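Local coordinates for putative uncharacterized protein PH0242 (Pyrococcus horikoshii, PDB 3VU1) that is of no assigned function here but belongs to the AglB oligosaccharyltransferase family, represented by a C-terminal globular domain, rich in beta strands, that binds a calcium ion, at residues 231-236 with 283-287; 251-255 with 481-485; 71-76 with 223-228. Residue numbers count along the deposited sequence, not the author numbering.

Contact 1: 231-236 with 283-287. With CA (calcium ion), chain C.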
loop_
_atom_site.group_PDB
_atom_site.type_symbol
_atom_site.label_atom_id
_atom_site.label_comp_id
_atom_site.label_asym_id
_atom_site.label_seq_id
_atom_site.Cartn_x
_atom_site.Cartn_y
_atom_site.Cartn_z
ATOM N N LYS A 231 9.838 1.565 6.675
ATOM C CA LYS A 231 8.486 1.855 7.145
ATOM C C LYS A 231 7.480 1.161 6.268
ATOM O O LYS A 231 6.607 0.447 6.775
ATOM C CB LYS A 231 8.197 3.340 7.160
ATOM C CG LYS A 231 8.947 4.147 8.193
ATOM C CD LYS A 231 9.202 5.511 7.598
ATOM C CE LYS A 231 8.249 6.560 8.126
ATOM N NZ LYS A 231 8.838 7.242 9.314
ATOM N N LEU A 232 7.616 1.365 4.957
ATOM C CA LEU A 232 6.792 0.655 3.987
ATOM C C LEU A 232 6.620 -0.819 4.302
ATOM O O LEU A 232 5.495 -1.331 4.278
ATOM C CB LEU A 232 7.337 0.794 2.579
ATOM C CG LEU A 232 6.373 0.357 1.453
ATOM C CD1 LEU A 232 5.242 1.364 1.267
ATOM C CD2 LEU A 232 7.119 0.208 0.141
ATOM N N PHE A 233 7.711 -1.510 4.617
ATOM C CA PHE A 233 7.609 -2.956 4.849
ATOM C C PHE A 233 6.865 -3.292 6.130
ATOM O O PHE A 233 6.442 -4.401 6.309
ATOM C CB PHE A 233 8.966 -3.660 4.755
ATOM C CG PHE A 233 9.578 -3.597 3.386
ATOM C CD1 PHE A 233 10.881 -3.156 3.206
ATOM C CD2 PHE A 233 8.838 -3.950 2.259
ATOM C CE1 PHE A 233 11.441 -3.073 1.923
ATOM C CE2 PHE A 233 9.388 -3.877 0.992
ATOM C CZ PHE A 233 10.689 -3.431 0.819
ATOM N N SER A 234 6.658 -2.346 7.020
ATOM C CA SER A 234 5.777 -2.636 8.152
ATOM C C SER A 234 4.286 -2.353 7.818
ATOM O O SER A 234 3.377 -2.875 8.492
ATOM C CB SER A 234 6.232 -1.857 9.391
ATOM O OG SER A 234 5.927 -0.468 9.284
ATOM N N ASN A 235 4.034 -1.517 6.801
ATOM C CA ASN A 235 2.652 -1.274 6.350
ATOM C C ASN A 235 2.080 -2.353 5.412
ATOM O O ASN A 235 0.859 -2.548 5.339
ATOM C CB ASN A 235 2.566 0.084 5.687
ATOM C CG ASN A 235 2.952 1.180 6.626
ATOM O OD1 ASN A 235 2.334 1.360 7.672
ATOM N ND2 ASN A 235 3.989 1.895 6.286
ATOM N N PHE A 236 2.994 -3.045 4.719
ATOM C CA PHE A 236 2.689 -4.120 3.757
ATOM C C PHE A 236 3.450 -5.379 4.120
ATOM O O PHE A 236 4.650 -5.466 3.880
ATOM C CB PHE A 236 3.015 -3.654 2.322
ATOM C CG PHE A 236 2.179 -2.485 1.896
ATOM C CD1 PHE A 236 2.561 -1.180 2.229
ATOM C CD2 PHE A 236 0.963 -2.688 1.221
ATOM C CE1 PHE A 236 1.763 -0.097 1.870
ATOM C CE2 PHE A 236 0.157 -1.606 0.853
ATOM C CZ PHE A 236 0.553 -0.310 1.187
ATOM N N ILE A 283 7.015 4.061 14.815
ATOM C CA ILE A 283 5.716 3.946 14.176
ATOM C C ILE A 283 5.738 4.450 12.739
ATOM O O ILE A 283 6.284 5.519 12.438
ATOM C CB ILE A 283 4.652 4.667 15.012
ATOM C CG1 ILE A 283 4.404 3.825 16.273
ATOM C CG2 ILE A 283 3.389 4.909 14.194
ATOM C CD1 ILE A 283 3.388 4.370 17.259
ATOM N N SER A 284 5.166 3.655 11.848
ATOM C CA SER A 284 4.916 4.105 10.491
ATOM C C SER A 284 3.415 4.264 10.256
ATOM O O SER A 284 2.672 3.294 10.355
ATOM C CB SER A 284 5.528 3.126 9.507
ATOM O OG SER A 284 5.090 3.428 8.210
ATOM N N ALA A 285 2.964 5.492 10.009
ATOM C CA ALA A 285 1.553 5.745 9.682
ATOM C C ALA A 285 1.412 6.045 8.193
ATOM O O ALA A 285 2.003 7.018 7.673
ATOM C CB ALA A 285 0.976 6.879 10.521
ATOM N N PHE A 286 0.641 5.205 7.509
ATOM C CA PHE A 286 0.593 5.252 6.055
ATOM C C PHE A 286 -0.665 5.905 5.436
ATOM O O PHE A 286 -1.740 5.295 5.344
ATOM C CB PHE A 286 0.800 3.846 5.454
ATOM C CG PHE A 286 1.084 3.882 3.982
ATOM C CD1 PHE A 286 2.394 4.005 3.521
ATOM C CD2 PHE A 286 0.031 3.869 3.056
ATOM C CE1 PHE A 286 2.652 4.062 2.166
ATOM C CE2 PHE A 286 0.285 3.943 1.706
ATOM C CZ PHE A 286 1.598 4.037 1.261
ATOM N N GLY A 287 -0.526 7.132 4.966
ATOM C CA GLY A 287 -1.636 7.781 4.290
ATOM C C GLY A 287 -2.635 8.529 5.152
ATOM O O GLY A 287 -3.292 9.440 4.656
HETATM CA CA CA C . 4.042 7.697 6.810
#

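Contact 2: 251-255 with 481-485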
loop_
_atom_site.group_PDB
_atom_site.type_symbol
_atom_site.label_atom_id
_atom_site.label_comp_id
_atom_site.label_asym_id
_atom_site.label_seq_id
_atom_site.Cartn_x
_atom_site.Cartn_y
_atom_site.Cartn_z
ATOM N N ARG A 251 -1.493 -2.686 6.736
ATOM C CA ARG A 251 -1.648 -2.186 8.086
ATOM C C ARG A 251 -1.327 -0.728 8.035
ATOM O O ARG A 251 -0.152 -0.345 7.929
ATOM C CB ARG A 251 -0.700 -2.895 9.017
ATOM C CG ARG A 251 -1.005 -4.365 9.186
ATOM C CD ARG A 251 0.190 -5.046 9.792
ATOM N NE ARG A 251 -0.117 -6.410 10.185
ATOM C CZ ARG A 251 0.770 -7.247 10.716
ATOM N NH1 ARG A 251 2.019 -6.852 10.939
ATOM N NH2 ARG A 251 0.386 -8.463 11.055
ATOM N N PRO A 252 -2.368 0.105 8.061
ATOM C CA PRO A 252 -2.155 1.563 7.944
ATOM C C PRO A 252 -1.300 2.122 9.104
ATOM O O PRO A 252 -0.501 3.046 8.888
ATOM C CB PRO A 252 -3.572 2.148 7.943
ATOM C CG PRO A 252 -4.460 1.069 8.511
ATOM C CD PRO A 252 -3.787 -0.262 8.256
ATOM N N PHE A 253 -1.441 1.556 10.301
ATOM C CA PHE A 253 -0.594 1.958 11.448
ATOM C C PHE A 253 0.264 0.800 11.948
ATOM O O PHE A 253 -0.226 -0.177 12.486
ATOM C CB PHE A 253 -1.447 2.552 12.577
ATOM C CG PHE A 253 -2.411 3.575 12.088
ATOM C CD1 PHE A 253 -3.781 3.290 12.025
ATOM C CD2 PHE A 253 -1.952 4.808 11.617
ATOM C CE1 PHE A 253 -4.681 4.240 11.541
ATOM C CE2 PHE A 253 -2.843 5.742 11.113
ATOM C CZ PHE A 253 -4.210 5.455 11.074
ATOM N N ALA A 254 1.558 0.919 11.749
ATOM C CA ALA A 254 2.438 -0.192 12.030
ATOM C C ALA A 254 3.707 0.243 12.770
ATOM O O ALA A 254 4.094 1.437 12.766
ATOM C CB ALA A 254 2.804 -0.897 10.744
ATOM N N ILE A 255 4.341 -0.746 13.396
ATOM C CA ILE A 255 5.596 -0.553 14.086
ATOM C C ILE A 255 6.664 -1.241 13.253
ATOM O O ILE A 255 6.567 -2.438 12.988
ATOM C CB ILE A 255 5.540 -1.151 15.511
ATOM C CG1 ILE A 255 4.614 -0.307 16.373
ATOM C CG2 ILE A 255 6.946 -1.269 16.088
ATOM C CD1 ILE A 255 4.251 -0.918 17.705
ATOM N N TYR A 481 -6.340 -1.680 14.972
ATOM C CA TYR A 481 -5.365 -1.876 13.930
ATOM C C TYR A 481 -4.224 -2.714 14.462
ATOM O O TYR A 481 -3.794 -2.526 15.606
ATOM C CB TYR A 481 -4.834 -0.531 13.508
ATOM C CG TYR A 481 -5.902 0.354 12.865
ATOM C CD1 TYR A 481 -6.589 1.332 13.608
ATOM C CD2 TYR A 481 -6.212 0.216 11.506
ATOM C CE1 TYR A 481 -7.539 2.145 13.000
ATOM C CE2 TYR A 481 -7.164 1.000 10.903
ATOM C CZ TYR A 481 -7.822 1.967 11.637
ATOM O OH TYR A 481 -8.767 2.729 10.996
ATOM N N THR A 482 -3.748 -3.663 13.655
ATOM C CA THR A 482 -2.605 -4.474 14.037
ATOM C C THR A 482 -1.337 -3.757 13.630
ATOM O O THR A 482 -1.131 -3.501 12.426
ATOM C CB THR A 482 -2.645 -5.848 13.384
ATOM O OG1 THR A 482 -3.622 -6.644 14.064
ATOM C CG2 THR A 482 -1.291 -6.547 13.511
ATOM N N MET A 483 -0.488 -3.437 14.612
ATOM C CA MET A 483 0.733 -2.713 14.299
ATOM C C MET A 483 1.898 -3.644 14.041
ATOM O O MET A 483 2.732 -3.379 13.190
ATOM C CB MET A 483 1.087 -1.682 15.373
ATOM C CG MET A 483 -0.048 -0.797 15.853
ATOM S SD MET A 483 0.554 0.566 16.901
ATOM C CE MET A 483 1.326 1.615 15.662
ATOM N N ILE A 484 1.965 -4.721 14.815
ATOM C CA ILE A 484 3.058 -5.713 14.749
ATOM C C ILE A 484 2.676 -6.857 15.677
ATOM O O ILE A 484 1.935 -6.656 16.642
ATOM C CB ILE A 484 4.445 -5.128 15.159
ATOM C CG1 ILE A 484 5.601 -6.066 14.722
ATOM C CG2 ILE A 484 4.459 -4.801 16.661
ATOM C CD1 ILE A 484 7.008 -5.476 14.724
ATOM N N GLU A 485 3.152 -8.054 15.340
ATOM C CA GLU A 485 3.093 -9.235 16.214
ATOM C C GLU A 485 4.505 -9.672 16.601
ATOM O O GLU A 485 5.378 -9.862 15.744
ATOM C CB GLU A 485 2.368 -10.376 15.534
ATOM C CG GLU A 485 0.938 -10.023 15.214
ATOM C CD GLU A 485 0.114 -11.224 14.775
ATOM O OE1 GLU A 485 0.603 -12.001 13.917
ATOM O OE2 GLU A 485 -1.024 -11.378 15.288
HETATM O O HOH W 1 3.417 -4.545 10.803
#

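Contact 3: 71-76 with 223-228. With CA (calcium ion), chain C.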
loop_
_atom_site.group_PDB
_atom_site.type_symbol
_atom_site.label_atom_id
_atom_site.label_comp_id
_atom_site.label_asym_id
_atom_site.label_seq_id
_atom_site.Cartn_x
_atom_site.Cartn_y
_atom_site.Cartn_z
ATOM N N ASP A 71 7.415 7.072 -4.571
ATOM C CA ASP A 71 8.304 6.786 -3.478
ATOM C C ASP A 71 8.053 7.906 -2.504
ATOM O O ASP A 71 7.620 8.984 -2.905
ATOM C CB ASP A 71 9.740 6.844 -3.995
ATOM C CG ASP A 71 10.771 6.516 -2.924
ATOM O OD1 ASP A 71 11.954 6.928 -3.115
ATOM O OD2 ASP A 71 10.396 5.858 -1.914
ATOM N N GLY A 72 8.286 7.637 -1.224
ATOM C CA GLY A 72 8.276 8.675 -0.213
ATOM C C GLY A 72 6.926 9.268 0.062
ATOM O O GLY A 72 5.917 8.586 -0.031
ATOM N N ASN A 73 6.911 10.552 0.401
ATOM C CA ASN A 73 5.703 11.195 0.921
ATOM C C ASN A 73 4.538 11.157 -0.025
ATOM O O ASN A 73 3.434 10.815 0.392
ATOM C CB ASN A 73 5.973 12.650 1.313
ATOM C CG ASN A 73 6.601 12.771 2.675
ATOM O OD1 ASN A 73 6.454 11.895 3.526
ATOM N ND2 ASN A 73 7.299 13.861 2.894
ATOM N N ILE A 74 4.789 11.514 -1.288
ATOM C CA ILE A 74 3.724 11.630 -2.249
ATOM C C ILE A 74 3.049 10.295 -2.534
ATOM O O ILE A 74 1.900 10.280 -2.994
ATOM C CB ILE A 74 4.180 12.282 -3.565
ATOM C CG1 ILE A 74 3.044 13.115 -4.164
ATOM C CG2 ILE A 74 4.675 11.255 -4.581
ATOM C CD1 ILE A 74 3.585 14.075 -5.196
ATOM N N SER A 75 3.743 9.187 -2.254
ATOM C CA SER A 75 3.198 7.867 -2.571
ATOM C C SER A 75 2.270 7.356 -1.476
ATOM O O SER A 75 1.680 6.269 -1.599
ATOM C CB SER A 75 4.316 6.882 -2.842
ATOM O OG SER A 75 4.822 6.384 -1.619
ATOM N N GLU A 76 2.127 8.154 -0.422
ATOM C CA GLU A 76 1.340 7.749 0.740
ATOM C C GLU A 76 -0.144 8.024 0.553
ATOM O O GLU A 76 -0.722 8.976 1.031
ATOM C CB GLU A 76 1.865 8.352 2.038
ATOM C CG GLU A 76 3.095 7.638 2.591
ATOM C CD GLU A 76 3.391 8.003 4.046
ATOM O OE1 GLU A 76 2.429 8.166 4.852
ATOM O OE2 GLU A 76 4.595 8.115 4.394
ATOM N N SER A 223 14.955 3.520 -1.322
ATOM C CA SER A 223 14.129 4.688 -1.375
ATOM C C SER A 223 15.074 5.881 -1.497
ATOM O O SER A 223 16.164 5.869 -0.960
ATOM C CB SER A 223 13.317 4.768 -0.096
ATOM O OG SER A 223 12.430 5.843 -0.123
ATOM N N SER A 224 14.675 6.896 -2.244
ATOM C CA SER A 224 15.372 8.171 -2.189
ATOM C C SER A 224 15.237 8.818 -0.796
ATOM O O SER A 224 15.939 9.769 -0.482
ATOM C CB SER A 224 14.828 9.105 -3.266
ATOM O OG SER A 224 14.882 8.471 -4.540
ATOM N N TYR A 225 14.352 8.291 0.039
ATOM C CA TYR A 225 13.990 8.953 1.283
ATOM C C TYR A 225 14.419 8.093 2.451
ATOM O O TYR A 225 14.421 6.870 2.366
ATOM C CB TYR A 225 12.485 9.309 1.315
ATOM C CG TYR A 225 12.097 10.089 0.085
ATOM C CD1 TYR A 225 12.326 11.468 0.009
ATOM C CD2 TYR A 225 11.589 9.440 -1.051
ATOM C CE1 TYR A 225 12.020 12.191 -1.145
ATOM C CE2 TYR A 225 11.284 10.149 -2.212
ATOM C CZ TYR A 225 11.498 11.528 -2.253
ATOM O OH TYR A 225 11.188 12.246 -3.394
ATOM N N SER A 226 14.820 8.742 3.528
ATOM C CA SER A 226 15.450 8.060 4.631
ATOM C C SER A 226 14.419 7.342 5.496
ATOM O O SER A 226 13.430 7.939 5.907
ATOM C CB SER A 226 16.236 9.068 5.450
ATOM O OG SER A 226 16.410 8.567 6.751
ATOM N N GLU A 227 14.650 6.053 5.756
ATOM C CA GLU A 227 13.725 5.236 6.561
ATOM C C GLU A 227 12.499 4.703 5.777
ATOM O O GLU A 227 11.799 3.807 6.256
ATOM C CB GLU A 227 13.250 6.028 7.794
ATOM C CG GLU A 227 14.340 6.401 8.787
ATOM C CD GLU A 227 14.469 5.370 9.878
ATOM O OE1 GLU A 227 13.667 5.439 10.835
ATOM O OE2 GLU A 227 15.354 4.484 9.783
ATOM N N PHE A 228 12.235 5.252 4.589
ATOM C CA PHE A 228 10.991 4.964 3.881
ATOM C C PHE A 228 10.748 3.486 3.482
ATOM O O PHE A 228 9.626 2.970 3.632
ATOM C CB PHE A 228 10.775 5.892 2.670
ATOM C CG PHE A 228 9.367 5.815 2.132
ATOM C CD1 PHE A 228 8.304 6.423 2.824
ATOM C CD2 PHE A 228 9.076 5.052 0.996
ATOM C CE1 PHE A 228 7.003 6.314 2.367
ATOM C CE2 PHE A 228 7.768 4.949 0.530
ATOM C CZ PHE A 228 6.737 5.582 1.214
HETATM CA CA CA C . 4.042 7.697 6.810
#

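Contact 1: 231-236 with 283-287
A helix packs here on the end of a beta strand: the last turn of helix 228-235 lies against the C-terminal end of strand 275-285, part of a four-stranded antiparallel sheet. The axes of 231-235 and 283-285 approach to 8.1 Å at 72°, so the helix crosses the strand steeply; within 231-236, K231, L232, S234, N235 and F236 touch 283-287. The contact is mostly buried and hides 300 Å² in all.

Apolar and aromatic packing centres on F286, just past the strand. The ring edge of F236 meets the face of F286 in a T-shaped pair, centroids 5.5 Å apart and planes at 90°, while L232 CD1 lies 3.8 Å from F286 CE1. F236 also stacks on F67, which extends the aromatic core beyond the two segments. N235 packs against F286 and S284.

S284 is packed by the helix: K231 CB lies 3.3 Å from S284 OG, and S284 CB 3.6 Å from S234 OG.

The metal lies on the strand side. The CA-to-CB bond of A285 points away from the helix, and its carbonyl joins E76, H319 and E322 in binding calcium, with A285 O 2.3 Å from the ion. The chain then turns at G287, whose positive phi would jam a CB against the carbonyl of F286.

Within the helix, backbone bonds from S234 N and F236 N to K231 O and L232 O close the final turn, and S234 OG donates to K231 O at 2.8 Å.

Contact 2: 251-255 with 481-485
Two strands run side by side in parallel, 253-255 and 481-485, their axes 4.6 Å apart at 13°; they bring strand 253-262 of a four-stranded sheet against strand 464-487 of the larger antiparallel one. Y481 opens the contact: its ring face receives the edge of F253 (centroids 4.9 Å apart, planes at 88°), P252 CG packs 3.6 Å from its CD2, and its hydroxyl bonds to E80. T482 lays CG2 over the guanidinium face of R251, whose NE forms a salt bridge to E249. M483 has near-helical backbone angles (-92°/-38°) that interrupt the extended run, and its carbonyl serves the neighbour: I255 N donates to M483 O at 3.1 Å, and a water links that oxygen to R251 NH1. M483 CE packs 3.9 Å from I255 CG1. I484 adds CG2 4.0 Å from I255 CB. E485 OE2 forms a salt bridge to R338; E485 OE1 is 4.6 Å from R251 NH2, beyond salt-bridge range.

Contact 3: 71-76 with 223-228
Two irregular segments are joined here chiefly through the carboxylate of D71, which receives a hydrogen bond on each oxygen from 223-228: S224 N donates to D71 OD1 at 2.9 Å, and S223 OG donates to D71 OD2 at 2.7 Å. Neither oxygen stops there. OD1 also bonds to T210, and OD2 forms a salt bridge to K215, so the buried charge is well compensated. S223 OG in turn accepts from Y225 N at 3.1 Å, making an ST turn at S223.

G72 sits where a side chain could not: a CB would come 2.4 Å from Y225 CD2. Its CA lies 3.5 Å from the centroid of the F228 ring, 4° off the normal, a CH-pi contact over the face. G72 O accepts from S75 OG at 2.9 Å and from S75 N at 3.2 Å, and S75 OG packs 3.5 Å from F228 CZ.

E76 binds calcium through both oxygens, with OE1 2.6 Å and OE2 2.5 Å from the ion; OE1 also accepts from G287 N. E76 OE2 meets the ring edge of F228, 3.6 Å from CE1.

In the fold, the contact joins the loop after helix 60-69 to the link between helices 212-218 and 228-235, with E227 as N-cap residue of the latter and F228 packing on N212 and K215 of the former.

How the contacts relate
Along the chain, contact 3 closes before the other two open, whereas the segments of contacts 1 and 2 alternate. Contacts 1 and 2 have centres about 8 Å apart and share one antiparallel sheet, in which strands 253-262 and 275-285 are neighbours; S284 N to A254 O (2.6 Å) and R251 N to N235 O (2.7 Å) are probable hydrogen bonds between them. Contacts 1 and 3, with centres about 11 Å apart, touch, both supply calcium ligands and share helix 228-235, which begins in contact 3 and ends in contact 1. Contacts 2 and 3, centres about 18 Å apart, do not touch. Contact 1 therefore connects the calcium-binding loop region to the sheet that meets strand 464-487.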